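Local coordinates for protein putative aldehyde dehydrogenase AldY (Bacillus subtilis, PDB 4DNG) that probably oxidises aldehydes to carboxylates with NAD(+) as the hydride acceptor, and may help protect the cell against stress from ethanol and related compounds, at residues A[219-233]-A[242-255]. Sequence-based numbering, arbitrary orientation. Where two conformers were deposited one is given.
Sequences LTNPIPRLISFTGST and IAGRAFKRMALELG
Ile227, Phe229, Leu252 and Leu254 point to one face of two neighbouring parallel strands, 226-231 and 249-254, which with helix 233-246 form a beta-alpha-beta unit of the Rossmann-type NAD-binding domain of aldehyde dehydrogenases. The axes of the two strands lie 6° apart. Ile227 is paired with Met250 and Phe229 with Leu252, and the backbone bonds fit that register: Ala251 N, for example, donates to Ile227 O at 2.9 Å. Phe229 has CG anti to its own N (chi1 175°), which places the ring where Leu254 CD2 meets its edge, 3.8 Å from Phe229 CE2. Leu252 CD2 packs on Phe229 CB at 3.7 Å. Ile239 of helix 233-246 also touches Phe229 and Leu252.

Before the strands, Lys248 reaches into the loop after helix 217-220. Its chain is extended until a bend at chi4 (-46°) swings NZ between two carbonyls: Asn221 O at 2.8 Å and, in the carbonyl plane, Pro224 O at 3.2 Å. Ile227 CD1 lies 3.8 Å from Lys248 CD, so aliphatic packing accompanies the polar grip. A methionine in place of Lys248 would probably leave Asn221 O and Pro224 O without this donor and let the loop shift.

Past the strand end, Gly231, Ser232 and Thr233 probably help bind NAD(+), as in relatives. On the opposite face Thr230 and Glu253, the predicted active-site glutamate, run side by side in the same direction. Thr230 OG1 rests 3.3 Å from Glu253 CB.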
loop_
_atom_site.group_PDB
_atom_site.type_symbol
_atom_site.label_atom_id
_atom_site.label_comp_id
_atom_site.label_asym_id
_atom_site.label_seq_id
_atom_site.Cartn_x
_atom_site.Cartn_y
_atom_site.Cartn_z
ATOM N N LEU A 219 8.826 7.923 -11.657
ATOM C CA LEU A 219 7.720 8.059 -10.748
ATOM C C LEU A 219 6.414 8.294 -11.479
ATOM O O LEU A 219 5.372 7.745 -11.104
ATOM C CB LEU A 219 7.983 9.224 -9.789
ATOM C CG LEU A 219 9.282 9.305 -8.960
ATOM C CD1 LEU A 219 9.184 10.404 -7.895
ATOM C CD2 LEU A 219 9.639 7.980 -8.310
ATOM N N THR A 220 6.485 9.099 -12.532
ATOM C CA THR A 220 5.316 9.658 -13.223
ATOM C C THR A 220 4.807 8.787 -14.370
ATOM O O THR A 220 3.656 8.906 -14.811
ATOM C CB THR A 220 5.692 11.015 -13.849
ATOM O OG1 THR A 220 6.041 11.938 -12.811
ATOM C CG2 THR A 220 4.508 11.579 -14.599
ATOM N N ASN A 221 5.683 7.949 -14.902
ATOM C CA ASN A 221 5.317 7.165 -16.039
ATOM C C ASN A 221 4.103 6.343 -15.619
ATOM O O ASN A 221 4.120 5.715 -14.544
ATOM C CB ASN A 221 6.485 6.283 -16.492
ATOM C CG ASN A 221 6.237 5.650 -17.848
ATOM O OD1 ASN A 221 5.267 4.926 -18.025
ATOM N ND2 ASN A 221 7.103 5.923 -18.806
ATOM N N PRO A 222 3.024 6.393 -16.426
ATOM C CA PRO A 222 1.832 5.627 -16.045
ATOM C C PRO A 222 2.084 4.128 -16.000
ATOM O O PRO A 222 1.400 3.445 -15.234
ATOM C CB PRO A 222 0.781 5.974 -17.122
ATOM C CG PRO A 222 1.424 6.945 -18.062
ATOM C CD PRO A 222 2.756 7.372 -17.497
ATOM N N ILE A 223 3.060 3.623 -16.771
ATOM C CA ILE A 223 3.332 2.166 -16.824
ATOM C C ILE A 223 3.526 1.404 -15.484
ATOM O O ILE A 223 2.709 0.553 -15.140
ATOM C CB ILE A 223 4.510 1.786 -17.747
ATOM C CG1 ILE A 223 4.368 2.387 -19.166
ATOM C CG2 ILE A 223 4.656 0.261 -17.784
ATOM C CD1 ILE A 223 3.093 2.068 -19.906
ATOM N N PRO A 224 4.620 1.684 -14.744
ATOM C CA PRO A 224 4.964 0.742 -13.679
ATOM C C PRO A 224 3.917 0.686 -12.601
ATOM O O PRO A 224 3.342 1.728 -12.264
ATOM C CB PRO A 224 6.256 1.342 -13.077
ATOM C CG PRO A 224 6.201 2.786 -13.400
ATOM C CD PRO A 224 5.496 2.875 -14.735
ATOM N N ARG A 225 3.704 -0.499 -12.021
ATOM C CA ARG A 225 2.666 -0.663 -10.994
ATOM C C ARG A 225 3.179 -0.701 -9.554
ATOM O O ARG A 225 2.392 -0.657 -8.609
ATOM C CB ARG A 225 1.769 -1.844 -11.318
ATOM C CG ARG A 225 0.600 -1.444 -12.189
ATOM C CD ARG A 225 -0.084 -2.638 -12.821
ATOM N NE ARG A 225 -0.615 -2.269 -14.138
ATOM C CZ ARG A 225 -1.876 -2.432 -14.531
ATOM N NH1 ARG A 225 -2.771 -2.987 -13.722
ATOM N NH2 ARG A 225 -2.240 -2.054 -15.753
ATOM N N LEU A 226 4.505 -0.744 -9.400
ATOM C CA LEU A 226 5.148 -0.585 -8.094
ATOM C C LEU A 226 6.402 0.259 -8.221
ATOM O O LEU A 226 7.189 0.064 -9.160
ATOM C CB LEU A 226 5.497 -1.935 -7.502
ATOM C CG LEU A 226 6.368 -2.003 -6.253
ATOM C CD1 LEU A 226 5.553 -1.903 -4.993
ATOM C CD2 LEU A 226 7.091 -3.326 -6.249
ATOM N N ILE A 227 6.554 1.212 -7.297
ATOM C CA ILE A 227 7.790 1.947 -7.104
ATOM C C ILE A 227 8.459 1.356 -5.886
ATOM O O ILE A 227 7.878 1.320 -4.800
ATOM C CB ILE A 227 7.605 3.443 -6.763
ATOM C CG1 ILE A 227 6.534 4.124 -7.615
ATOM C CG2 ILE A 227 8.942 4.174 -6.895
ATOM C CD1 ILE A 227 6.847 4.111 -9.085
ATOM N N SER A 228 9.694 0.923 -6.078
ATOM C CA SER A 228 10.550 0.420 -5.026
ATOM C C SER A 228 11.662 1.466 -4.829
ATOM O O SER A 228 12.343 1.814 -5.786
ATOM C CB SER A 228 11.119 -0.935 -5.478
ATOM O OG SER A 228 12.022 -1.447 -4.528
ATOM N N PHE A 229 11.823 1.982 -3.606
ATOM C CA PHE A 229 12.777 3.063 -3.311
ATOM C C PHE A 229 13.426 2.896 -1.936
ATOM O O PHE A 229 12.757 2.528 -0.962
ATOM C CB PHE A 229 12.065 4.431 -3.393
ATOM C CG PHE A 229 12.926 5.621 -2.987
ATOM C CD1 PHE A 229 13.878 6.147 -3.854
ATOM C CD2 PHE A 229 12.753 6.237 -1.753
ATOM C CE1 PHE A 229 14.667 7.240 -3.488
ATOM C CE2 PHE A 229 13.528 7.332 -1.380
ATOM C CZ PHE A 229 14.495 7.831 -2.250
ATOM N N THR A 230 14.729 3.166 -1.875
ATOM C CA THR A 230 15.473 3.317 -0.621
ATOM C C THR A 230 16.276 4.633 -0.675
ATOM O O THR A 230 16.993 4.864 -1.643
ATOM C CB THR A 230 16.411 2.118 -0.357
ATOM O OG1 THR A 230 15.632 0.962 -0.042
ATOM C CG2 THR A 230 17.307 2.404 0.831
ATOM N N GLY A 231 16.145 5.478 0.360
ATOM C CA GLY A 231 16.669 6.855 0.361
ATOM C C GLY A 231 16.079 7.761 1.442
ATOM O O GLY A 231 15.591 7.285 2.478
ATOM N N SER A 232 16.156 9.076 1.247
ATOM C CA SER A 232 15.732 10.015 2.320
ATOM C C SER A 232 14.222 10.100 2.454
ATOM O O SER A 232 13.499 9.859 1.509
ATOM C CB SER A 232 16.295 11.434 2.104
ATOM O OG SER A 232 15.792 12.007 0.898
ATOM N N THR A 233 13.756 10.489 3.629
ATOM C CA THR A 233 12.331 10.721 3.872
ATOM C C THR A 233 11.660 11.745 2.925
ATOM O O THR A 233 10.532 11.525 2.473
ATOM C CB THR A 233 12.153 11.093 5.339
ATOM O OG1 THR A 233 12.726 10.038 6.109
ATOM C CG2 THR A 233 10.675 11.271 5.737
ATOM N N ILE A 242 3.133 11.187 -5.386
ATOM C CA ILE A 242 2.970 10.907 -6.810
ATOM C C ILE A 242 2.365 9.533 -7.006
ATOM O O ILE A 242 1.449 9.370 -7.803
ATOM C CB ILE A 242 4.296 11.007 -7.599
ATOM C CG1 ILE A 242 4.681 12.465 -7.786
ATOM C CG2 ILE A 242 4.189 10.304 -8.955
ATOM C CD1 ILE A 242 6.178 12.698 -7.840
ATOM N N ALA A 243 2.881 8.554 -6.273
ATOM C CA ALA A 243 2.419 7.181 -6.402
ATOM C C ALA A 243 1.040 7.017 -5.763
ATOM O O ALA A 243 0.190 6.294 -6.283
ATOM C CB ALA A 243 3.436 6.221 -5.796
ATOM N N GLY A 244 0.808 7.718 -4.658
ATOM C CA GLY A 244 -0.506 7.729 -4.014
ATOM C C GLY A 244 -1.590 8.246 -4.945
ATOM O O GLY A 244 -2.651 7.637 -5.047
ATOM N N ARG A 245 -1.316 9.376 -5.611
ATOM C CA ARG A 245 -2.229 9.994 -6.581
ATOM C C ARG A 245 -2.558 9.042 -7.731
ATOM O O ARG A 245 -3.676 9.018 -8.240
ATOM C CB ARG A 245 -1.596 11.275 -7.138
ATOM C CG ARG A 245 -2.561 12.208 -7.848
ATOM C CD ARG A 245 -1.835 13.373 -8.509
ATOM N NE ARG A 245 -0.942 14.076 -7.588
ATOM C CZ ARG A 245 0.358 14.264 -7.797
ATOM N NH1 ARG A 245 0.933 13.811 -8.912
ATOM N NH2 ARG A 245 1.080 14.920 -6.894
ATOM N N ALA A 246 -1.555 8.272 -8.143
ATOM C CA ALA A 246 -1.693 7.363 -9.289
ATOM C C ALA A 246 -2.043 5.932 -8.874
ATOM O O ALA A 246 -2.181 5.062 -9.722
ATOM C CB ALA A 246 -0.437 7.401 -10.165
ATOM N N PHE A 247 -2.188 5.702 -7.571
ATOM C CA PHE A 247 -2.539 4.384 -7.026
ATOM C C PHE A 247 -1.546 3.295 -7.436
ATOM O O PHE A 247 -1.938 2.175 -7.733
ATOM C CB PHE A 247 -3.957 3.944 -7.446
ATOM C CG PHE A 247 -4.999 5.010 -7.326
ATOM C CD1 PHE A 247 -5.361 5.525 -6.073
ATOM C CD2 PHE A 247 -5.653 5.489 -8.468
ATOM C CE1 PHE A 247 -6.336 6.517 -5.965
ATOM C CE2 PHE A 247 -6.623 6.486 -8.368
ATOM C CZ PHE A 247 -6.968 6.996 -7.113
ATOM N N LYS A 248 -0.266 3.622 -7.482
ATOM C CA LYS A 248 0.748 2.593 -7.645
ATOM C C LYS A 248 1.128 2.050 -6.253
ATOM O O LYS A 248 1.056 2.766 -5.260
ATOM C CB LYS A 248 2.000 3.177 -8.291
ATOM C CG LYS A 248 1.825 4.011 -9.560
ATOM C CD LYS A 248 3.216 4.530 -9.994
ATOM C CE LYS A 248 3.198 5.340 -11.297
ATOM N NZ LYS A 248 2.432 4.791 -12.469
ATOM N N ARG A 249 1.537 0.789 -6.170
ATOM C CA ARG A 249 2.051 0.254 -4.913
ATOM C C ARG A 249 3.432 0.865 -4.632
ATOM O O ARG A 249 4.063 1.396 -5.522
ATOM C CB ARG A 249 2.113 -1.284 -4.941
ATOM C CG ARG A 249 0.796 -1.956 -5.298
ATOM C CD ARG A 249 0.508 -3.138 -4.389
ATOM N NE ARG A 249 1.238 -4.344 -4.773
ATOM C CZ ARG A 249 0.691 -5.417 -5.345
ATOM N NH1 ARG A 249 1.460 -6.453 -5.651
ATOM N NH2 ARG A 249 -0.609 -5.470 -5.614
ATOM N N MET A 250 3.892 0.819 -3.389
ATOM C CA MET A 250 5.146 1.436 -3.065
ATOM C C MET A 250 5.891 0.746 -1.923
ATOM O O MET A 250 5.383 0.602 -0.825
ATOM C CB MET A 250 4.979 2.958 -2.898
ATOM C CG MET A 250 4.442 3.484 -1.588
ATOM S SD MET A 250 3.975 5.212 -1.804
ATOM C CE MET A 250 2.193 5.088 -1.930
ATOM N N ALA A 251 7.093 0.273 -2.221
ATOM C CA ALA A 251 7.957 -0.332 -1.214
ATOM C C ALA A 251 9.048 0.678 -0.912
ATOM O O ALA A 251 10.087 0.719 -1.564
ATOM C CB ALA A 251 8.559 -1.640 -1.732
ATOM N N LEU A 252 8.779 1.513 0.070
ATOM C CA LEU A 252 9.675 2.569 0.448
ATOM C C LEU A 252 10.498 2.167 1.669
ATOM O O LEU A 252 9.974 1.597 2.617
ATOM C CB LEU A 252 8.872 3.848 0.719
ATOM C CG LEU A 252 8.004 4.376 -0.416
ATOM C CD1 LEU A 252 7.427 5.741 -0.049
ATOM C CD2 LEU A 252 8.772 4.455 -1.742
ATOM N N GLU A 253 11.795 2.440 1.631
ATOM C CA GLU A 253 12.651 2.275 2.813
ATOM C C GLU A 253 13.385 3.580 3.083
ATOM O O GLU A 253 14.121 4.097 2.227
ATOM C CB GLU A 253 13.624 1.126 2.607
ATOM C CG GLU A 253 14.513 0.843 3.801
ATOM C CD GLU A 253 14.802 -0.636 3.955
ATOM O OE1 GLU A 253 15.993 -0.994 4.120
ATOM O OE2 GLU A 253 13.833 -1.429 3.908
ATOM N N LEU A 254 13.175 4.130 4.266
ATOM C CA LEU A 254 13.557 5.524 4.511
ATOM C C LEU A 254 14.385 5.689 5.776
ATOM O O LEU A 254 14.158 5.005 6.777
ATOM C CB LEU A 254 12.290 6.410 4.556
ATOM C CG LEU A 254 11.361 6.234 3.346
ATOM C CD1 LEU A 254 10.015 6.878 3.566
ATOM C CD2 LEU A 254 11.976 6.781 2.061
ATOM N N GLY A 255 15.339 6.605 5.738
ATOM C CA GLY A 255 16.215 6.810 6.885
ATOM C C GLY A 255 15.371 7.226 8.073
ATOM O O GLY A 255 14.679 8.238 7.997
#